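Local coordinates for RNA polymerase II subunit A C-terminal domain phosphatase SSU72 (Homo sapiens, PDB 4H3K), which dephosphorylates phosphoserine in the C-terminal domain repeats of RNA polymerase II and acts in RNA processing, termination and pre-mRNA polyadenylation, at residues 29-34 with 126-131; 56-61 with 133-138. The protein carries 1 engineered substitution. All coordinates share one frame; numbering follows the deposited sequence.

Contact 1 (29-34 with 126-131); sequences AVVSSS and DLILTC. Engineered in segment 29-34: S32 (natural residue Cys). With PO4 (phosphate ion), chain F.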
ATOM      1  N   ALA B  29       2.926  -7.232 -10.873  1.00 22.82           N
ATOM      2  CA  ALA B  29       2.510  -6.487 -12.059  1.00 22.66           C
ATOM      3  C   ALA B  29       3.762  -5.990 -12.735  1.00 22.81           C
ATOM      4  O   ALA B  29       4.693  -5.534 -12.059  1.00 23.35           O
ATOM      5  CB  ALA B  29       1.617  -5.310 -11.701  1.00 22.64           C
ATOM      6  N   VAL B  30       3.819  -6.147 -14.056  1.00 21.68           N
ATOM      7  CA  VAL B  30       4.879  -5.543 -14.840  1.00 21.39           C
ATOM      8  C   VAL B  30       4.264  -4.496 -15.763  1.00 21.88           C
ATOM      9  O   VAL B  30       3.244  -4.757 -16.415  1.00 21.36           O
ATOM     10  CB  VAL B  30       5.680  -6.577 -15.669  1.00 21.99           C
ATOM     11  CG1 VAL B  30       6.870  -5.855 -16.332  1.00 24.06           C
ATOM     12  CG2 VAL B  30       6.216  -7.702 -14.780  1.00 22.44           C
ATOM     13  N   VAL B  31       4.888  -3.310 -15.799  1.00 22.02           N
ATOM     14  CA  VAL B  31       4.306  -2.132 -16.455  1.00 22.19           C
ATOM     15  C   VAL B  31       5.303  -1.503 -17.446  1.00 22.37           C
ATOM     16  O   VAL B  31       6.460  -1.222 -17.103  1.00 23.13           O
ATOM     17  CB  VAL B  31       3.887  -1.066 -15.405  1.00 22.07           C
ATOM     18  CG1 VAL B  31       2.996   0.001 -16.042  1.00 23.00           C
ATOM     19  CG2 VAL B  31       3.161  -1.720 -14.227  1.00 19.84           C
ATOM     20  N   SER B  32       4.866  -1.298 -18.687  1.00 23.23           N
ATOM     21  CA  SER B  32       5.696  -0.561 -19.625  1.00 23.88           C
ATOM     22  C   SER B  32       4.890   0.648 -20.096  1.00 24.68           C
ATOM     23  O   SER B  32       3.981   1.120 -19.382  1.00 24.36           O
ATOM     24  CB  SER B  32       6.125  -1.453 -20.807  1.00 25.02           C
ATOM     25  OG  SER B  32       4.960  -1.920 -21.457  1.00 25.70           O
ATOM     26  N   SER B  33       5.203   1.159 -21.278  1.00 25.13           N
ATOM     27  CA  SER B  33       4.459   2.332 -21.763  1.00 27.07           C
ATOM     28  C   SER B  33       3.213   1.973 -22.556  1.00 27.62           C
ATOM     29  O   SER B  33       2.104   2.461 -22.265  1.00 28.43           O
ATOM     30  CB  SER B  33       5.376   3.262 -22.542  1.00 27.83           C
ATOM     31  OG  SER B  33       4.651   4.442 -22.785  1.00 31.90           O
ATOM     32  N   SER B  34       3.384   1.079 -23.523  1.00 27.91           N
ATOM     33  CA  SER B  34       2.307   0.695 -24.436  1.00 28.74           C
ATOM     34  C   SER B  34       1.681  -0.669 -24.121  1.00 28.52           C
ATOM     35  O   SER B  34       0.723  -1.048 -24.774  1.00 29.04           O
ATOM     36  CB  SER B  34       2.835   0.692 -25.866  1.00 29.74           C
ATOM     37  OG  SER B  34       3.261   2.003 -26.223  1.00 31.83           O
ATOM     38  N   ASP B 126       1.866  -7.341  -4.684  1.00 25.31           N
ATOM     39  CA  ASP B 126       2.958  -7.280  -3.726  1.00 25.45           C
ATOM     40  C   ASP B 126       4.063  -6.415  -4.302  1.00 24.36           C
ATOM     41  O   ASP B 126       4.750  -5.693  -3.572  1.00 24.56           O
ATOM     42  CB  ASP B 126       3.521  -8.691  -3.496  1.00 25.99           C
ATOM     43  CG  ASP B 126       2.478  -9.645  -2.881  1.00 29.38           C
ATOM     44  OD1 ASP B 126       1.801  -9.243  -1.929  1.00 30.24           O
ATOM     45  OD2 ASP B 126       2.372 -10.793  -3.336  1.00 31.59           O
ATOM     46  N   LEU B 127       4.254  -6.526  -5.620  1.00 22.92           N
ATOM     47  CA  LEU B 127       5.429  -5.948  -6.277  1.00 21.48           C
ATOM     48  C   LEU B 127       5.057  -5.474  -7.655  1.00 20.34           C
ATOM     49  O   LEU B 127       4.433  -6.216  -8.415  1.00 20.27           O
ATOM     50  CB  LEU B 127       6.559  -6.977  -6.367  1.00 21.65           C
ATOM     51  CG  LEU B 127       7.789  -6.573  -7.192  1.00 22.00           C
ATOM     52  CD1 LEU B 127       8.484  -5.355  -6.525  1.00 19.88           C
ATOM     53  CD2 LEU B 127       8.756  -7.751  -7.347  1.00 21.55           C
ATOM     54  N   ILE B 128       5.391  -4.215  -7.950  1.00 18.75           N
ATOM     55  CA  ILE B 128       5.136  -3.655  -9.274  1.00 19.55           C
ATOM     56  C   ILE B 128       6.490  -3.326  -9.870  1.00 20.41           C
ATOM     57  O   ILE B 128       7.247  -2.569  -9.283  1.00 20.81           O
ATOM     58  CB  ILE B 128       4.230  -2.387  -9.230  1.00 19.04           C
ATOM     59  CG1 ILE B 128       2.854  -2.707  -8.570  1.00 18.50           C
ATOM     60  CG2 ILE B 128       4.113  -1.780 -10.645  1.00 17.16           C
ATOM     61  CD1 ILE B 128       1.954  -1.423  -8.221  1.00 18.21           C
ATOM     62  N   LEU B 129       6.783  -3.886 -11.038  1.00 21.20           N
ATOM     63  CA  LEU B 129       8.030  -3.622 -11.727  1.00 21.76           C
ATOM     64  C   LEU B 129       7.753  -2.772 -12.944  1.00 21.98           C
ATOM     65  O   LEU B 129       6.891  -3.126 -13.761  1.00 23.15           O
ATOM     66  CB  LEU B 129       8.653  -4.928 -12.165  1.00 23.11           C
ATOM     67  CG  LEU B 129       9.082  -5.754 -10.942  1.00 26.62           C
ATOM     68  CD1 LEU B 129       8.969  -7.189 -11.224  1.00 31.96           C
ATOM     69  CD2 LEU B 129      10.511  -5.416 -10.621  1.00 30.15           C
ATOM     70  N   THR B 130       8.496  -1.677 -13.090  1.00 20.97           N
ATOM     71  CA  THR B 130       8.327  -0.800 -14.239  1.00 21.26           C
ATOM     72  C   THR B 130       9.563  -0.897 -15.110  1.00 22.34           C
ATOM     73  O   THR B 130      10.647  -1.224 -14.619  1.00 21.98           O
ATOM     74  CB  THR B 130       8.037   0.670 -13.812  1.00 21.96           C
ATOM     75  OG1 THR B 130       9.156   1.195 -13.084  1.00 20.57           O
ATOM     76  CG2 THR B 130       6.800   0.714 -12.886  1.00 22.28           C
ATOM     77  N   CYS B 131       9.403  -0.611 -16.410  1.00 22.78           N
ATOM     78  CA  CYS B 131      10.442  -0.878 -17.394  1.00 23.67           C
ATOM     79  C   CYS B 131      11.187   0.376 -17.873  1.00 23.32           C
ATOM     80  O   CYS B 131      12.019   0.269 -18.743  1.00 24.44           O
ATOM     81  CB  CYS B 131       9.860  -1.663 -18.588  1.00 23.78           C
ATOM     82  SG  CYS B 131       9.092  -3.241 -18.070  1.00 29.45           S
TER
HETATM   83  P   PO4 F 201       6.302  -1.269 -24.435  1.00 30.93           P
HETATM   84  O1  PO4 F 201       5.162  -2.142 -24.008  1.00 33.14           O
HETATM   85  O2  PO4 F 201       6.321  -1.099 -25.962  1.00 34.16           O
HETATM   86  O3  PO4 F 201       7.638  -1.866 -24.036  1.00 32.20           O
HETATM   87  O4  PO4 F 201       6.247   0.100 -23.820  1.00 30.75           O
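The carbonyl oxygen of A29 accepts one hydrogen bond and one CA-H contact from the neighbouring strand. The N of L129 reaches A29 O at 2.9 Å, and the CA-H of I128 makes the second, softer contact. This is parallel pairing of strands 27-32 and 127-130, central in the open-twisted sheet of an alpha/beta fold like that of low-molecular-weight tyrosine phosphatases. The pattern continues from V31 N to L129 O at 2.9 Å. It starts at A29 N to L127 O (3.1 Å) and ends weakly at C131 N to V31 O (3.1 Å, 129°).

The side chains take two faces. A29, V31, I128 and T130 share one, with helix 133-145 over it. There V31 CG2 meets I128 CG2 at 3.7 Å, the two branches crossing obliquely. T130 OG1 is hydrogen-bonded to N158. V30 and L129 lie on the other face, under helices 38-48 and 165-184. C131 SG points anti to its carbonyl carbon (chi1 -58°), which lays it alongside V30 CG1 at 3.8 Å.

Strand 27-32 runs into a phosphate-binding loop of the CX5R kind. S32 is engineered, and the natural residue is Cys, consistent with the nucleophile position of this signature. The R38 guanidinium and the backbone N atoms of Q36 and N37 also bind the phosphate ion. S32 OG donates to phosphate O1 at 2.6 Å, and the backbone N atoms of S33 and S34 both point at phosphate O4, S34 N at 3.0 Å.

Contact 2 (56-61 with 133-138); sequences FGTGTH and ERVYDQ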
ATOM      1  N   PHE B  56       0.602  -4.095 -17.699  1.00 23.05           N
ATOM      2  CA  PHE B  56      -0.097  -2.844 -17.970  1.00 22.73           C
ATOM      3  C   PHE B  56       0.817  -1.910 -18.716  1.00 22.84           C
ATOM      4  O   PHE B  56       2.029  -2.133 -18.778  1.00 22.43           O
ATOM      5  CB  PHE B  56      -0.524  -2.145 -16.654  1.00 22.53           C
ATOM      6  CG  PHE B  56      -1.385  -2.991 -15.770  1.00 23.39           C
ATOM      7  CD1 PHE B  56      -2.758  -3.049 -15.984  1.00 25.74           C
ATOM      8  CD2 PHE B  56      -0.812  -3.748 -14.729  1.00 24.01           C
ATOM      9  CE1 PHE B  56      -3.570  -3.839 -15.179  1.00 28.41           C
ATOM     10  CE2 PHE B  56      -1.594  -4.538 -13.916  1.00 27.08           C
ATOM     11  CZ  PHE B  56      -2.992  -4.583 -14.128  1.00 26.92           C
ATOM     12  N   GLY B  57       0.224  -0.851 -19.262  1.00 23.73           N
ATOM     13  CA  GLY B  57       0.982   0.279 -19.797  1.00 24.79           C
ATOM     14  C   GLY B  57       0.514   1.576 -19.127  1.00 25.09           C
ATOM     15  O   GLY B  57      -0.638   1.694 -18.741  1.00 26.05           O
ATOM     16  N   THR B  58       1.409   2.545 -18.977  1.00 25.39           N
ATOM     17  CA  THR B  58       1.024   3.842 -18.427  1.00 26.14           C
ATOM     18  C   THR B  58       0.894   4.937 -19.469  1.00 28.13           C
ATOM     19  O   THR B  58       0.484   6.050 -19.127  1.00 27.68           O
ATOM     20  CB  THR B  58       2.039   4.354 -17.412  1.00 26.77           C
ATOM     21  OG1 THR B  58       3.339   4.319 -18.005  1.00 25.06           O
ATOM     22  CG2 THR B  58       1.995   3.490 -16.125  1.00 26.32           C
ATOM     23  N   GLY B  59       1.252   4.644 -20.724  1.00 28.53           N
ATOM     24  CA  GLY B  59       1.208   5.659 -21.773  1.00 29.30           C
ATOM     25  C   GLY B  59      -0.203   6.172 -22.035  1.00 31.48           C
ATOM     26  O   GLY B  59      -1.206   5.483 -21.766  1.00 31.12           O
ATOM     27  N   THR B  60      -0.285   7.386 -22.574  1.00 32.36           N
ATOM     28  CA  THR B  60      -1.547   7.960 -23.006  1.00 35.33           C
ATOM     29  C   THR B  60      -2.189   7.147 -24.141  1.00 35.38           C
ATOM     30  O   THR B  60      -3.409   7.142 -24.313  1.00 36.20           O
ATOM     31  CB  THR B  60      -1.293   9.432 -23.456  1.00 36.25           C
ATOM     32  OG1 THR B  60      -0.763  10.163 -22.316  1.00 40.71           O
ATOM     33  CG2 THR B  60      -2.563  10.090 -23.864  1.00 40.50           C
ATOM     34  N   HIS B  61      -1.348   6.481 -24.928  1.00 34.22           N
ATOM     35  CA  HIS B  61      -1.785   5.718 -26.092  1.00 34.14           C
ATOM     36  C   HIS B  61      -0.759   4.620 -26.367  1.00 32.64           C
ATOM     37  O   HIS B  61       0.319   4.596 -25.770  1.00 31.54           O
ATOM     38  CB  HIS B  61      -1.901   6.625 -27.320  1.00 35.02           C
ATOM     39  CG  HIS B  61      -0.656   7.412 -27.593  1.00 35.76           C
ATOM     40  ND1 HIS B  61       0.336   6.967 -28.441  1.00 36.70           N
ATOM     41  CD2 HIS B  61      -0.224   8.593 -27.097  1.00 34.21           C
ATOM     42  CE1 HIS B  61       1.314   7.852 -28.475  1.00 36.98           C
ATOM     43  NE2 HIS B  61       1.003   8.843 -27.660  1.00 37.92           N
ATOM     44  N   GLU B 133      12.049   4.790 -16.242  1.00 23.77           N
ATOM     45  CA  GLU B 133      11.780   5.740 -15.169  1.00 25.00           C
ATOM     46  C   GLU B 133      10.506   6.578 -15.381  1.00 24.93           C
ATOM     47  O   GLU B 133       9.783   6.885 -14.424  1.00 23.21           O
ATOM     48  CB  GLU B 133      13.004   6.639 -14.945  1.00 25.80           C
ATOM     49  CG  GLU B 133      12.853   7.489 -13.734  1.00 27.85           C
ATOM     50  CD  GLU B 133      14.062   8.362 -13.473  1.00 31.52           C
ATOM     51  OE1 GLU B 133      15.087   8.134 -14.120  1.00 32.29           O
ATOM     52  OE2 GLU B 133      13.986   9.275 -12.623  1.00 35.07           O
ATOM     53  N   ARG B 134      10.223   6.942 -16.630  1.00 25.04           N
ATOM     54  CA  ARG B 134       8.980   7.684 -16.928  1.00 25.76           C
ATOM     55  C   ARG B 134       7.729   6.873 -16.521  1.00 23.87           C
ATOM     56  O   ARG B 134       6.726   7.437 -16.102  1.00 22.76           O
ATOM     57  CB  ARG B 134       8.934   7.991 -18.444  1.00 27.38           C
ATOM     58  CG  ARG B 134       7.782   8.868 -18.941  1.00 35.48           C
ATOM     59  CD  ARG B 134       7.423   8.560 -20.451  1.00 45.24           C
ATOM     60  NE  ARG B 134       6.662   7.295 -20.566  1.00 50.51           N
ATOM     61  CZ  ARG B 134       5.386   7.182 -20.953  1.00 52.72           C
ATOM     62  NH1 ARG B 134       4.684   8.249 -21.342  1.00 56.94           N
ATOM     63  NH2 ARG B 134       4.803   5.993 -20.957  1.00 51.07           N
ATOM     64  N   VAL B 135       7.778   5.562 -16.726  1.00 21.65           N
ATOM     65  CA  VAL B 135       6.668   4.668 -16.398  1.00 21.40           C
ATOM     66  C   VAL B 135       6.583   4.548 -14.865  1.00 21.12           C
ATOM     67  O   VAL B 135       5.487   4.605 -14.287  1.00 20.81           O
ATOM     68  CB  VAL B 135       6.862   3.280 -17.047  1.00 19.85           C
ATOM     69  CG1 VAL B 135       5.879   2.259 -16.473  1.00 20.91           C
ATOM     70  CG2 VAL B 135       6.726   3.381 -18.566  1.00 20.72           C
ATOM     71  N   TYR B 136       7.745   4.410 -14.220  1.00 20.61           N
ATOM     72  CA  TYR B 136       7.837   4.447 -12.734  1.00 21.43           C
ATOM     73  C   TYR B 136       7.148   5.728 -12.177  1.00 21.51           C
ATOM     74  O   TYR B 136       6.340   5.668 -11.242  1.00 20.22           O
ATOM     75  CB  TYR B 136       9.308   4.426 -12.368  1.00 20.90           C
ATOM     76  CG  TYR B 136       9.678   4.483 -10.897  1.00 22.56           C
ATOM     77  CD1 TYR B 136       9.782   3.311 -10.142  1.00 21.79           C
ATOM     78  CD2 TYR B 136       9.975   5.705 -10.282  1.00 22.23           C
ATOM     79  CE1 TYR B 136      10.189   3.347  -8.798  1.00 21.67           C
ATOM     80  CE2 TYR B 136      10.398   5.754  -8.940  1.00 22.28           C
ATOM     81  CZ  TYR B 136      10.480   4.572  -8.211  1.00 21.81           C
ATOM     82  OH  TYR B 136      10.900   4.622  -6.918  1.00 19.30           O
ATOM     83  N   ASP B 137       7.492   6.884 -12.741  1.00 22.64           N
ATOM     84  CA  ASP B 137       6.889   8.164 -12.304  1.00 23.75           C
ATOM     85  C   ASP B 137       5.365   8.138 -12.454  1.00 23.20           C
ATOM     86  O   ASP B 137       4.646   8.633 -11.598  1.00 23.76           O
ATOM     87  CB  ASP B 137       7.436   9.355 -13.104  1.00 24.74           C
ATOM     88  CG  ASP B 137       8.864   9.665 -12.769  1.00 28.24           C
ATOM     89  OD1 ASP B 137       9.341   9.274 -11.669  1.00 26.80           O
ATOM     90  OD2 ASP B 137       9.525  10.295 -13.615  1.00 26.97           O
ATOM     91  N   GLN B 138       4.878   7.547 -13.534  1.00 23.31           N
ATOM     92  CA  GLN B 138       3.443   7.517 -13.805  1.00 24.96           C
ATOM     93  C   GLN B 138       2.737   6.573 -12.841  1.00 23.90           C
ATOM     94  O   GLN B 138       1.654   6.884 -12.308  1.00 22.65           O
ATOM     95  CB  GLN B 138       3.183   7.137 -15.278  1.00 25.08           C
ATOM     96  CG  GLN B 138       3.524   8.317 -16.221  1.00 31.39           C
ATOM     97  CD  GLN B 138       3.398   8.006 -17.704  1.00 37.28           C
ATOM     98  OE1 GLN B 138       3.861   6.963 -18.204  1.00 39.38           O
ATOM     99  NE2 GLN B 138       2.781   8.932 -18.426  1.00 40.93           N
TER
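T58 OG1 donates to Q138 OE1 at 2.7 Å. The hydroxyl comes from above the amide, 40° out of its carbonyl plane, so it does not use a lone pair direction. The contact joins the turn after strand 52-57 to helix 133-145, which packs on one face of the central beta-sheet of the alpha/beta fold.

The tight part lies around the T58 side chain. OG1 stands between the backbone N and the carbonyl carbon (chi1 52°), which turns it to the helix. V135 presents both methyls to it, with V135 CG2 at 3.6 Å from T58 OG1. T58 CB rests against Q138 CB at 3.7 Å. V135 also packs on V31 and T130 of the sheet below.

The outer side is looser and more exposed. The R134 chain bends at chi3 (76°), which carries its guanidinium back over Q138. Q138 OE1 lies 3.0 Å above the guanidinium plane, offset toward the rim. R134 NH2 is 3.1 Å from Q138 OE1, but the angle is too poor for a hydrogen bond. The edge of the same group touches G59 CA, at 3.7 Å from R134 NH2. With Q138 cut back to an alanine, the T58 hydroxyl would probably lose its acceptor and the R134 guanidinium would probably be freer to turn.

Toward the turn, the helix offers a neutral amide oxygen, which the arginine above it may polarise. The contact thus rests on one short bond and close van der Waals packing round T58, with the R134 charge beside the acceptor on its exposed side.

Both contacts reach the same sheet, since strands 27-32 and 52-57 are neighbours in it. Contact 1 is the deeper one: every touching residue is buried, and the hydrogen bonds between its strands are all backbone to backbone. Contact 2 sits farther out, at a strand end, and its one hydrogen bond joins side chains. Strand 127-130 and helix 133-145 follow each other in the chain, so one passage supplies the second segment of each contact. The two contacts also touch. S32 N probably bonds to F56 O (3.0 Å), and G59 N probably bonds to S33 O (2.8 Å). The turn of contact 2 therefore flanks the phosphate-binding loop that leaves contact 1.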